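Local coordinates for GGDEF and EAL domain-containing protein (Vibrio cholerae O1 str. 2010EL-1786, PDB 6PWK), which probably acts as a c-di-GMP receptor, through GGDEF and EAL domains, in the control of large adhesins and biofilm formation, at residues 44-55 with 95-104; 134-142 with 154-163. All blocks are in the same frame, centred on the assembly; numbering follows the deposited sequence.

Contact 1. Residues 44-55 with 95-104; sequences IGGVAILQAEFI and YEFGIIMPNM. With C2E (9,9'-[(2R,3R,3aS,5S,7aR,9R,10R,10aS,12S,14aR)-3,5,10,12-tetrahydroxy-5,12-dioxidooctahydro-2H,7H-difuro[3,2-d:3',2'-j][1,3,7,9,2,8]tetraoxadiphosphacyclododecine-2,9-diyl]bis(2-amino-1,9-dihydro-6H-purin-6-one)), chain D.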
loop_
_atom_site.group_PDB
_atom_site.type_symbol
_atom_site.label_atom_id
_atom_site.label_comp_id
_atom_site.label_asym_id
_atom_site.label_seq_id
_atom_site.Cartn_x
_atom_site.Cartn_y
_atom_site.Cartn_z
ATOM N N ILE A 44 -23.548 31.212 4.208
ATOM C CA ILE A 44 -23.000 32.255 3.349
ATOM C C ILE A 44 -21.491 32.283 3.542
ATOM O O ILE A 44 -21.004 32.512 4.655
ATOM C CB ILE A 44 -23.621 33.623 3.670
ATOM C CG1 ILE A 44 -25.147 33.519 3.728
ATOM C CG2 ILE A 44 -23.188 34.657 2.644
ATOM C CD1 ILE A 44 -25.775 33.004 2.453
ATOM N N GLY A 45 -20.754 32.046 2.469
ATOM C CA GLY A 45 -19.313 32.038 2.524
ATOM C C GLY A 45 -18.755 30.981 1.601
ATOM O O GLY A 45 -19.427 30.519 0.681
ATOM N N GLY A 46 -17.503 30.592 1.862
ATOM C CA GLY A 46 -16.822 29.624 1.036
ATOM C C GLY A 46 -16.112 28.574 1.868
ATOM O O GLY A 46 -16.002 28.680 3.093
ATOM N N VAL A 47 -15.624 27.554 1.168
ATOM C CA VAL A 47 -14.958 26.418 1.788
ATOM C C VAL A 47 -13.820 25.990 0.867
ATOM O O VAL A 47 -13.910 26.110 -0.359
ATOM C CB VAL A 47 -15.961 25.267 2.059
ATOM C CG1 VAL A 47 -16.089 24.332 0.863
ATOM C CG2 VAL A 47 -15.592 24.515 3.313
ATOM N N ALA A 48 -12.726 25.522 1.465
ATOM C CA ALA A 48 -11.513 25.237 0.713
ATOM C C ALA A 48 -10.813 24.015 1.283
ATOM O O ALA A 48 -10.955 23.691 2.465
ATOM C CB ALA A 48 -10.553 26.434 0.717
ATOM N N ILE A 49 -10.047 23.340 0.424
ATOM C CA ILE A 49 -9.256 22.180 0.811
ATOM C C ILE A 49 -7.866 22.320 0.200
ATOM O O ILE A 49 -7.728 22.679 -0.975
ATOM C CB ILE A 49 -9.918 20.854 0.379
ATOM C CG1 ILE A 49 -9.113 19.659 0.894
ATOM C CG2 ILE A 49 -10.083 20.782 -1.135
ATOM C CD1 ILE A 49 -9.751 18.323 0.589
ATOM N N LEU A 50 -6.841 22.057 1.005
ATOM C CA LEU A 50 -5.452 22.142 0.579
ATOM C C LEU A 50 -4.792 20.795 0.816
ATOM O O LEU A 50 -4.791 20.295 1.945
ATOM C CB LEU A 50 -4.711 23.242 1.345
ATOM C CG LEU A 50 -3.196 23.291 1.144
ATOM C CD1 LEU A 50 -2.861 23.753 -0.262
ATOM C CD2 LEU A 50 -2.534 24.186 2.184
ATOM N N GLN A 51 -4.228 20.210 -0.237
ATOM C CA GLN A 51 -3.549 18.925 -0.143
ATOM C C GLN A 51 -2.047 19.122 -0.294
ATOM O O GLN A 51 -1.589 19.726 -1.270
ATOM C CB GLN A 51 -4.051 17.945 -1.202
ATOM C CG GLN A 51 -3.253 16.653 -1.223
ATOM C CD GLN A 51 -3.825 15.622 -2.166
ATOM O OE1 GLN A 51 -4.884 15.827 -2.759
ATOM N NE2 GLN A 51 -3.126 14.504 -2.313
ATOM N N ALA A 52 -1.289 18.599 0.669
ATOM C CA ALA A 52 0.168 18.702 0.665
ATOM C C ALA A 52 0.745 17.348 0.263
ATOM O O ALA A 52 1.099 16.514 1.097
ATOM C CB ALA A 52 0.677 19.156 2.030
ATOM N N GLU A 53 0.834 17.134 -1.052
ATOM C CA GLU A 53 1.418 15.897 -1.558
ATOM C C GLU A 53 2.909 15.822 -1.260
ATOM O O GLU A 53 3.456 14.723 -1.107
ATOM C CB GLU A 53 1.158 15.774 -3.062
ATOM C CG GLU A 53 1.728 14.520 -3.719
ATOM C CD GLU A 53 0.913 13.267 -3.438
ATOM O OE1 GLU A 53 -0.017 13.322 -2.605
ATOM O OE2 GLU A 53 1.202 12.222 -4.059
ATOM N N PHE A 54 3.581 16.972 -1.157
ATOM C CA PHE A 54 5.009 16.963 -0.856
ATOM C C PHE A 54 5.283 16.447 0.551
ATOM O O PHE A 54 6.367 15.912 0.812
ATOM C CB PHE A 54 5.597 18.363 -1.047
ATOM C CG PHE A 54 5.140 19.368 -0.026
ATOM C CD1 PHE A 54 3.902 19.980 -0.140
ATOM C CD2 PHE A 54 5.958 19.718 1.035
ATOM C CE1 PHE A 54 3.483 20.911 0.791
ATOM C CE2 PHE A 54 5.545 20.649 1.971
ATOM C CZ PHE A 54 4.305 21.246 1.848
ATOM N N ILE A 55 4.322 16.592 1.464
ATOM C CA ILE A 55 4.462 15.984 2.782
ATOM C C ILE A 55 4.311 14.471 2.683
ATOM O O ILE A 55 4.978 13.717 3.400
ATOM C CB ILE A 55 3.447 16.597 3.764
ATOM C CG1 ILE A 55 3.676 18.105 3.888
ATOM C CG2 ILE A 55 3.548 15.931 5.127
ATOM C CD1 ILE A 55 2.857 18.764 4.978
ATOM N N TYR A 95 -3.185 14.051 4.453
ATOM C CA TYR A 95 -2.395 14.980 3.655
ATOM C C TYR A 95 -3.189 16.173 3.139
ATOM O O TYR A 95 -2.673 16.926 2.305
ATOM C CB TYR A 95 -1.748 14.245 2.476
ATOM C CG TYR A 95 -0.928 13.045 2.885
ATOM C CD1 TYR A 95 0.203 13.191 3.679
ATOM C CD2 TYR A 95 -1.278 11.766 2.473
ATOM C CE1 TYR A 95 0.955 12.097 4.057
ATOM C CE2 TYR A 95 -0.529 10.667 2.844
ATOM C CZ TYR A 95 0.588 10.838 3.635
ATOM O OH TYR A 95 1.335 9.744 4.005
ATOM N N GLU A 96 -4.419 16.376 3.604
ATOM C CA GLU A 96 -5.214 17.507 3.154
ATOM C C GLU A 96 -5.820 18.241 4.340
ATOM O O GLU A 96 -6.194 17.635 5.347
ATOM C CB GLU A 96 -6.316 17.077 2.170
ATOM C CG GLU A 96 -6.980 15.763 2.501
ATOM C CD GLU A 96 -7.641 15.127 1.294
ATOM O OE1 GLU A 96 -8.297 14.078 1.458
ATOM O OE2 GLU A 96 -7.500 15.674 0.179
ATOM N N PHE A 97 -5.904 19.562 4.205
ATOM C CA PHE A 97 -6.445 20.443 5.228
ATOM C C PHE A 97 -7.748 21.060 4.750
ATOM O O PHE A 97 -7.884 21.410 3.574
ATOM C CB PHE A 97 -5.448 21.557 5.574
ATOM C CG PHE A 97 -4.192 21.067 6.228
ATOM C CD1 PHE A 97 -4.122 20.935 7.605
ATOM C CD2 PHE A 97 -3.081 20.743 5.470
ATOM C CE1 PHE A 97 -2.965 20.487 8.214
ATOM C CE2 PHE A 97 -1.921 20.292 6.073
ATOM C CZ PHE A 97 -1.863 20.164 7.446
ATOM N N GLY A 98 -8.701 21.195 5.667
ATOM C CA GLY A 98 -9.978 21.829 5.379
ATOM C C GLY A 98 -10.038 23.234 5.951
ATOM O O GLY A 98 -9.479 23.512 7.012
ATOM N N ILE A 99 -10.726 24.122 5.234
ATOM C CA ILE A 99 -10.822 25.529 5.604
ATOM C C ILE A 99 -12.247 26.006 5.367
ATOM O O ILE A 99 -12.818 25.759 4.300
ATOM C CB ILE A 99 -9.820 26.392 4.807
ATOM C CG1 ILE A 99 -8.385 25.988 5.147
ATOM C CG2 ILE A 99 -10.038 27.863 5.095
ATOM C CD1 ILE A 99 -7.367 26.453 4.141
ATOM N N ILE A 100 -12.823 26.681 6.361
ATOM C CA ILE A 100 -14.154 27.268 6.269
ATOM C C ILE A 100 -14.013 28.777 6.399
ATOM O O ILE A 100 -13.379 29.267 7.340
ATOM C CB ILE A 100 -15.099 26.716 7.351
ATOM C CG1 ILE A 100 -15.068 25.188 7.364
ATOM C CG2 ILE A 100 -16.515 27.211 7.118
ATOM C CD1 ILE A 100 -15.880 24.573 8.483
ATOM N N MET A 101 -14.605 29.511 5.456
ATOM C CA MET A 101 -14.518 30.969 5.409
ATOM C C MET A 101 -15.924 31.549 5.311
ATOM O O MET A 101 -16.446 31.760 4.207
ATOM C CB MET A 101 -13.654 31.426 4.237
ATOM C CG MET A 101 -12.203 30.985 4.332
ATOM S SD MET A 101 -11.470 30.693 2.715
ATOM C CE MET A 101 -12.448 29.301 2.156
ATOM N N PRO A 102 -16.567 31.817 6.442
ATOM C CA PRO A 102 -17.930 32.355 6.411
ATOM C C PRO A 102 -17.945 33.841 6.084
ATOM O O PRO A 102 -16.980 34.574 6.315
ATOM C CB PRO A 102 -18.447 32.108 7.835
ATOM C CG PRO A 102 -17.457 31.157 8.462
ATOM C CD PRO A 102 -16.152 31.456 7.804
ATOM N N ASN A 103 -19.085 34.273 5.540
ATOM C CA ASN A 103 -19.338 35.679 5.215
ATOM C C ASN A 103 -18.316 36.216 4.216
ATOM O O ASN A 103 -17.824 37.338 4.345
ATOM C CB ASN A 103 -19.368 36.540 6.480
ATOM C CG ASN A 103 -20.176 35.908 7.596
ATOM O OD1 ASN A 103 -19.704 35.780 8.724
ATOM N ND2 ASN A 103 -21.400 35.500 7.280
ATOM N N MET A 104 -17.993 35.408 3.208
ATOM C CA MET A 104 -17.084 35.811 2.142
ATOM C C MET A 104 -17.669 35.398 0.801
ATOM O O MET A 104 -18.063 34.241 0.623
ATOM C CB MET A 104 -15.694 35.192 2.321
ATOM C CG MET A 104 -15.026 35.513 3.647
ATOM S SD MET A 104 -13.229 35.604 3.523
ATOM C CE MET A 104 -12.988 37.380 3.468
HETATM P P1 C2E D . -16.934 9.137 -1.655
HETATM O O2P C2E D . -15.523 8.636 -1.475
HETATM O O1P C2E D . -17.499 8.251 -2.723
HETATM O "O5'" C2E D . -17.919 8.831 -0.390
HETATM C "C5'" C2E D . -19.294 8.755 -0.594
HETATM C "C4'" C2E D . -19.825 8.475 0.830
HETATM O "O4'" C2E D . -19.319 7.352 1.258
HETATM C "C3'" C2E D . -19.116 9.497 1.740
HETATM O "O3'" C2E D . -19.800 10.655 1.841
HETATM C "C2'" C2E D . -19.014 8.783 3.103
HETATM O "O2'" C2E D . -20.152 9.178 3.982
HETATM C "C1'" C2E D . -19.171 7.508 2.855
HETATM N N9 C2E D . -18.111 6.695 3.400
HETATM C C8 C2E D . -17.224 7.020 2.426
HETATM N N7 C2E D . -16.077 6.360 2.721
HETATM C C5 C2E D . -16.257 5.645 3.836
HETATM C C6 C2E D . -15.360 4.701 4.674
HETATM O O6 C2E D . -14.238 4.472 4.368
HETATM N N1 C2E D . -15.863 4.063 5.862
HETATM C C2 C2E D . -17.224 4.300 6.291
HETATM N N2 C2E D . -17.839 3.710 7.475
HETATM N N3 C2E D . -18.044 5.192 5.485
HETATM C C4 C2E D . -17.530 5.856 4.250
HETATM P P11 C2E D . -18.901 11.853 2.571
HETATM O O21 C2E D . -18.087 11.512 3.800
HETATM O O11 C2E D . -19.902 12.856 3.076
HETATM O O5A C2E D . -18.137 12.609 1.311
HETATM C C5A C2E D . -18.714 12.443 0.043
HETATM C C4A C2E D . -17.731 12.867 -0.971
HETATM O O4A C2E D . -17.057 13.912 -0.557
HETATM C C3A C2E D . -16.618 11.626 -1.181
HETATM O O3A C2E D . -17.062 10.674 -2.253
HETATM C C2A C2E D . -15.582 12.164 -1.527
HETATM O O2A C2E D . -15.598 12.332 -3.024
HETATM C C1A C2E D . -15.592 13.598 -0.768
HETATM N N91 C2E D . -14.935 13.562 0.373
HETATM C C81 C2E D . -15.388 13.261 1.602
HETATM N N71 C2E D . -14.343 13.384 2.437
HETATM C C51 C2E D . -13.279 13.756 1.727
HETATM C C61 C2E D . -11.834 14.046 2.122
HETATM O O61 C2E D . -11.532 13.940 3.255
HETATM N N11 C2E D . -10.851 14.440 1.155
HETATM C C21 C2E D . -11.228 14.566 -0.227
HETATM N N21 C2E D . -10.242 14.963 -1.225
HETATM N N31 C2E D . -12.619 14.286 -0.595
HETATM C C41 C2E D . -13.639 13.875 0.425
#
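Ile49 and Glu96 meet on the ligand side of an antiparallel strand pair, where the methyl Ile49 CD1 lies 3.5 Å from Glu96 OE2. The Glu96 carboxylate receives two hydrogen bonds from one guanine of C2E: N11 gives to OE1 at 2.6 Å, and the amino N21 gives to OE2 at 3.2 Å in a nearly straight bond. Glu96 CG stands between its own N and carbonyl carbon (chi1 38°), and the extended chain beyond carries both oxygens to the base; Ser93 adds a weak hydrogen bond to OE1. Ile49 CD1 also makes van der Waals contact with the amino N21 of C2E at 3.8 Å. Next to them, the Gln51 amide is turned 72° from the carboxylate plane, and its OE1 accepts from Lys163.

Beneath this face the strands are held by paired backbone bonds, Leu50 N to Phe97 O at 2.8 Å among them. On the reverse face Met101 bends at chi2 and chi3, bringing CE to 3.7 Å from Ala48 CB; the same side chain touches Leu109 and Val112 of helix 106-118. The strand directions differ by 162°, as expected of neighbouring antiparallel strands in the central sheet of a GGDEF domain.

Contact 2. Residues 134-142 with 154-163; sequences NLSLGVVSN and LLDNALAKAK. With C2E (9,9'-[(2R,3R,3aS,5S,7aR,9R,10R,10aS,12S,14aR)-3,5,10,12-tetrahydroxy-5,12-dioxidooctahydro-2H,7H-difuro[3,2-d:3',2'-j][1,3,7,9,2,8]tetraoxadiphosphacyclododecine-2,9-diyl]bis(2-amino-1,9-dihydro-6H-purin-6-one)), chain D.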
loop_
_atom_site.group_PDB
_atom_site.type_symbol
_atom_site.label_atom_id
_atom_site.label_comp_id
_atom_site.label_asym_id
_atom_site.label_seq_id
_atom_site.Cartn_x
_atom_site.Cartn_y
_atom_site.Cartn_z
ATOM N N ASN A 134 4.725 21.969 -4.412
ATOM C CA ASN A 134 4.059 20.742 -4.837
ATOM C C ASN A 134 2.799 20.495 -4.013
ATOM O O ASN A 134 2.793 19.666 -3.102
ATOM C CB ASN A 134 5.009 19.548 -4.723
ATOM C CG ASN A 134 4.433 18.284 -5.335
ATOM O OD1 ASN A 134 4.667 17.986 -6.507
ATOM N ND2 ASN A 134 3.679 17.530 -4.542
ATOM N N LEU A 135 1.731 21.217 -4.340
ATOM C CA LEU A 135 0.482 21.128 -3.600
ATOM C C LEU A 135 -0.672 21.388 -4.557
ATOM O O LEU A 135 -0.474 21.693 -5.737
ATOM C CB LEU A 135 0.467 22.114 -2.429
ATOM C CG LEU A 135 0.679 23.578 -2.822
ATOM C CD1 LEU A 135 -0.641 24.311 -3.039
ATOM C CD2 LEU A 135 1.517 24.284 -1.785
ATOM N N SER A 136 -1.888 21.271 -4.031
ATOM C CA SER A 136 -3.094 21.557 -4.792
ATOM C C SER A 136 -4.130 22.167 -3.863
ATOM O O SER A 136 -4.291 21.725 -2.722
ATOM C CB SER A 136 -3.649 20.295 -5.457
ATOM O OG SER A 136 -2.674 19.710 -6.301
ATOM N N LEU A 137 -4.825 23.187 -4.356
ATOM C CA LEU A 137 -5.804 23.925 -3.567
ATOM C C LEU A 137 -7.121 23.962 -4.326
ATOM O O LEU A 137 -7.172 24.445 -5.460
ATOM C CB LEU A 137 -5.316 25.345 -3.269
ATOM C CG LEU A 137 -6.261 26.216 -2.438
ATOM C CD1 LEU A 137 -6.409 25.658 -1.030
ATOM C CD2 LEU A 137 -5.772 27.654 -2.398
ATOM N N GLY A 138 -8.176 23.448 -3.704
ATOM C CA GLY A 138 -9.521 23.526 -4.243
ATOM C C GLY A 138 -10.385 24.392 -3.341
ATOM O O GLY A 138 -10.376 24.231 -2.118
ATOM N N VAL A 139 -11.111 25.321 -3.957
ATOM C CA VAL A 139 -11.973 26.248 -3.235
ATOM C C VAL A 139 -13.350 26.235 -3.884
ATOM O O VAL A 139 -13.468 26.182 -5.114
ATOM C CB VAL A 139 -11.385 27.678 -3.207
ATOM C CG1 VAL A 139 -9.999 27.676 -2.580
ATOM C CG2 VAL A 139 -11.314 28.265 -4.600
ATOM N N VAL A 140 -14.395 26.244 -3.058
ATOM C CA VAL A 140 -15.766 26.360 -3.542
ATOM C C VAL A 140 -16.479 27.437 -2.739
ATOM O O VAL A 140 -16.232 27.603 -1.539
ATOM C CB VAL A 140 -16.540 25.018 -3.485
ATOM C CG1 VAL A 140 -15.595 23.835 -3.355
ATOM C CG2 VAL A 140 -17.596 25.013 -2.383
ATOM N N SER A 141 -17.339 28.192 -3.417
ATOM C CA SER A 141 -18.175 29.203 -2.789
ATOM C C SER A 141 -19.605 28.687 -2.722
ATOM O O SER A 141 -20.159 28.249 -3.736
ATOM C CB SER A 141 -18.127 30.519 -3.563
ATOM O OG SER A 141 -18.793 30.401 -4.807
ATOM N N ASN A 142 -20.196 28.739 -1.532
ATOM C CA ASN A 142 -21.558 28.259 -1.327
ATOM C C ASN A 142 -22.520 29.382 -1.687
ATOM O O ASN A 142 -22.706 30.328 -0.918
ATOM C CB ASN A 142 -21.757 27.791 0.112
ATOM C CG ASN A 142 -22.925 26.834 0.255
ATOM O OD1 ASN A 142 -23.250 26.094 -0.671
ATOM N ND2 ASN A 142 -23.560 26.844 1.422
ATOM N N LEU A 154 -18.193 18.702 -3.877
ATOM C CA LEU A 154 -17.718 19.867 -4.613
ATOM C C LEU A 154 -16.265 20.171 -4.278
ATOM O O LEU A 154 -15.475 20.524 -5.161
ATOM C CB LEU A 154 -18.599 21.077 -4.300
ATOM C CG LEU A 154 -19.959 21.158 -4.989
ATOM C CD1 LEU A 154 -20.921 21.986 -4.160
ATOM C CD2 LEU A 154 -19.801 21.757 -6.375
ATOM N N LEU A 155 -15.902 20.046 -3.000
ATOM C CA LEU A 155 -14.525 20.285 -2.584
ATOM C C LEU A 155 -13.577 19.285 -3.230
ATOM O O LEU A 155 -12.448 19.632 -3.597
ATOM C CB LEU A 155 -14.443 20.213 -1.058
ATOM C CG LEU A 155 -13.519 21.140 -0.269
ATOM C CD1 LEU A 155 -13.430 22.511 -0.902
ATOM C CD2 LEU A 155 -14.015 21.255 1.163
ATOM N N ASP A 156 -14.026 18.037 -3.392
ATOM C CA ASP A 156 -13.176 17.005 -3.978
ATOM C C ASP A 156 -13.025 17.202 -5.483
ATOM O O ASP A 156 -11.933 17.017 -6.033
ATOM C CB ASP A 156 -13.753 15.623 -3.669
ATOM C CG ASP A 156 -12.724 14.517 -3.791
ATOM O OD1 ASP A 156 -11.515 14.826 -3.827
ATOM O OD2 ASP A 156 -13.126 13.337 -3.851
ATOM N N ASN A 157 -14.113 17.568 -6.167
ATOM C CA ASN A 157 -14.035 17.802 -7.606
ATOM C C ASN A 157 -13.247 19.063 -7.931
ATOM O O ASN A 157 -12.553 19.112 -8.954
ATOM C CB ASN A 157 -15.441 17.883 -8.203
ATOM C CG ASN A 157 -16.133 16.535 -8.251
ATOM O OD1 ASN A 157 -16.104 15.846 -9.272
ATOM N ND2 ASN A 157 -16.759 16.150 -7.146
ATOM N N ALA A 158 -13.336 20.089 -7.082
ATOM C CA ALA A 158 -12.524 21.283 -7.290
ATOM C C ALA A 158 -11.045 20.978 -7.091
ATOM O O ALA A 158 -10.194 21.512 -7.811
ATOM C CB ALA A 158 -12.976 22.400 -6.348
ATOM N N LEU A 159 -10.724 20.120 -6.122
ATOM C CA LEU A 159 -9.334 19.723 -5.921
ATOM C C LEU A 159 -8.807 18.953 -7.124
ATOM O O LEU A 159 -7.649 19.124 -7.522
ATOM C CB LEU A 159 -9.211 18.889 -4.645
ATOM C CG LEU A 159 -7.798 18.500 -4.212
ATOM C CD1 LEU A 159 -6.942 19.741 -4.031
ATOM C CD2 LEU A 159 -7.841 17.685 -2.929
ATOM N N ALA A 160 -9.645 18.101 -7.719
ATOM C CA ALA A 160 -9.244 17.396 -8.931
ATOM C C ALA A 160 -9.038 18.369 -10.085
ATOM O O ALA A 160 -8.159 18.166 -10.931
ATOM C CB ALA A 160 -10.289 16.343 -9.295
ATOM N N LYS A 161 -9.844 19.432 -10.134
ATOM C CA LYS A 161 -9.663 20.460 -11.153
ATOM C C LYS A 161 -8.309 21.145 -11.007
ATOM O O LYS A 161 -7.634 21.425 -12.004
ATOM C CB LYS A 161 -10.800 21.477 -11.063
ATOM C CG LYS A 161 -10.795 22.553 -12.133
ATOM C CD LYS A 161 -11.954 23.517 -11.924
ATOM C CE LYS A 161 -12.072 24.515 -13.063
ATOM N NZ LYS A 161 -13.230 25.432 -12.868
ATOM N N ALA A 162 -7.891 21.412 -9.766
ATOM C CA ALA A 162 -6.611 22.075 -9.542
ATOM C C ALA A 162 -5.443 21.171 -9.912
ATOM O O ALA A 162 -4.438 21.640 -10.461
ATOM C CB ALA A 162 -6.505 22.523 -8.084
ATOM N N LYS A 163 -5.554 19.871 -9.620
ATOM C CA LYS A 163 -4.475 18.942 -9.941
ATOM C C LYS A 163 -4.349 18.732 -11.442
ATOM O O LYS A 163 -3.235 18.680 -11.975
ATOM C CB LYS A 163 -4.701 17.604 -9.242
ATOM C CG LYS A 163 -4.367 17.608 -7.771
ATOM C CD LYS A 163 -4.441 16.216 -7.186
ATOM C CE LYS A 163 -3.843 16.178 -5.794
ATOM N NZ LYS A 163 -4.015 14.839 -5.174
HETATM P P1 C2E D . -16.934 9.137 -1.655
HETATM O O2P C2E D . -15.523 8.636 -1.475
HETATM O O1P C2E D . -17.499 8.251 -2.723
HETATM O "O5'" C2E D . -17.919 8.831 -0.390
HETATM C "C5'" C2E D . -19.294 8.755 -0.594
HETATM C "C4'" C2E D . -19.825 8.475 0.830
HETATM O "O4'" C2E D . -19.319 7.352 1.258
HETATM C "C3'" C2E D . -19.116 9.497 1.740
HETATM O "O3'" C2E D . -19.800 10.655 1.841
HETATM C "C2'" C2E D . -19.014 8.783 3.103
HETATM O "O2'" C2E D . -20.152 9.178 3.982
HETATM C "C1'" C2E D . -19.171 7.508 2.855
HETATM N N9 C2E D . -18.111 6.695 3.400
HETATM C C8 C2E D . -17.224 7.020 2.426
HETATM N N7 C2E D . -16.077 6.360 2.721
HETATM C C5 C2E D . -16.257 5.645 3.836
HETATM C C6 C2E D . -15.360 4.701 4.674
HETATM O O6 C2E D . -14.238 4.472 4.368
HETATM N N1 C2E D . -15.863 4.063 5.862
HETATM C C2 C2E D . -17.224 4.300 6.291
HETATM N N2 C2E D . -17.839 3.710 7.475
HETATM N N3 C2E D . -18.044 5.192 5.485
HETATM C C4 C2E D . -17.530 5.856 4.250
HETATM P P11 C2E D . -18.901 11.853 2.571
HETATM O O21 C2E D . -18.087 11.512 3.800
HETATM O O11 C2E D . -19.902 12.856 3.076
HETATM O O5A C2E D . -18.137 12.609 1.311
HETATM C C5A C2E D . -18.714 12.443 0.043
HETATM C C4A C2E D . -17.731 12.867 -0.971
HETATM O O4A C2E D . -17.057 13.912 -0.557
HETATM C C3A C2E D . -16.618 11.626 -1.181
HETATM O O3A C2E D . -17.062 10.674 -2.253
HETATM C C2A C2E D . -15.582 12.164 -1.527
HETATM O O2A C2E D . -15.598 12.332 -3.024
HETATM C C1A C2E D . -15.592 13.598 -0.768
HETATM N N91 C2E D . -14.935 13.562 0.373
HETATM C C81 C2E D . -15.388 13.261 1.602
HETATM N N71 C2E D . -14.343 13.384 2.437
HETATM C C51 C2E D . -13.279 13.756 1.727
HETATM C C61 C2E D . -11.834 14.046 2.122
HETATM O O61 C2E D . -11.532 13.940 3.255
HETATM N N11 C2E D . -10.851 14.440 1.155
HETATM C C21 C2E D . -11.228 14.566 -0.227
HETATM N N21 C2E D . -10.242 14.963 -1.225
HETATM N N31 C2E D . -12.619 14.286 -0.595
HETATM C C41 C2E D . -13.639 13.875 0.425
#
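Strand 136-142 runs against helix 154-163 at 136° between their N-to-C directions, with an axis separation of 6.4 Å. The backbones come nearest at Gly138 and Leu159, whose CA atoms are 4.2 Å apart. Gly138 has no side chain to hold the helix off, which is consistent with so close an approach. No hydrogen bond crosses the interface, so the contact rests on packing.

Val140 points toward the helix and carries one end: its CG1 branch sits 3.5 Å from Leu155 CD1, the two side chains crossing at about a right angle, and also touches the CB atoms of Leu154 and Ala158. Alanines serve the middle, Ala158 and Ala162 both pointing at the strand, and Ala162 CB abuts the backbone at 3.3 Å from Leu137 O. Leu159 and Lys163 complete the far end. Leu159 CG lies anti to the backbone N (chi1 -174°), and chi2 near 57° then turns CD1 toward Ser136, 3.6 Å from its CB. Along Ser136 passes the extended aliphatic chain of Lys163.

From the helix side turned away from the strand, Asp156 OD1 accepts C2E N21 at 2.9 Å and OD2 bonds C2E O2A; Lys184 forms a salt bridge with OD2. The helix thus covers one face of the sheet, while Leu137 and Val139 on the other face meet helix 106-118. Strand 136-142 lies between strands 45-51 and 171-174, and helix 148-164 makes the crossover to 171-174 in a beta-alpha-beta unit.

Overall arrangement
Contact 1 and contact 2, with centres 9 Å apart, share one sheet: strands 45-51 and 136-142 are neighbours, and probable hydrogen bonds join Ile49 N to Gly138 O and Val47 O to Val140 N, each 2.7 Å. Both reach the same guanine of C2E, whose amino N21 donates to Glu96 from the sheet in contact 1 and to Asp156 from the helix in contact 2. The Lys163 to Gln51 bond also joins the two contacts, tying helix to strand 45-51. Arg28, Lys184, Gln185 and Asp68 of the second subunit also hydrogen-bond the dinucleotide, placing this pocket between the sheet, its covering helix and the partner chain.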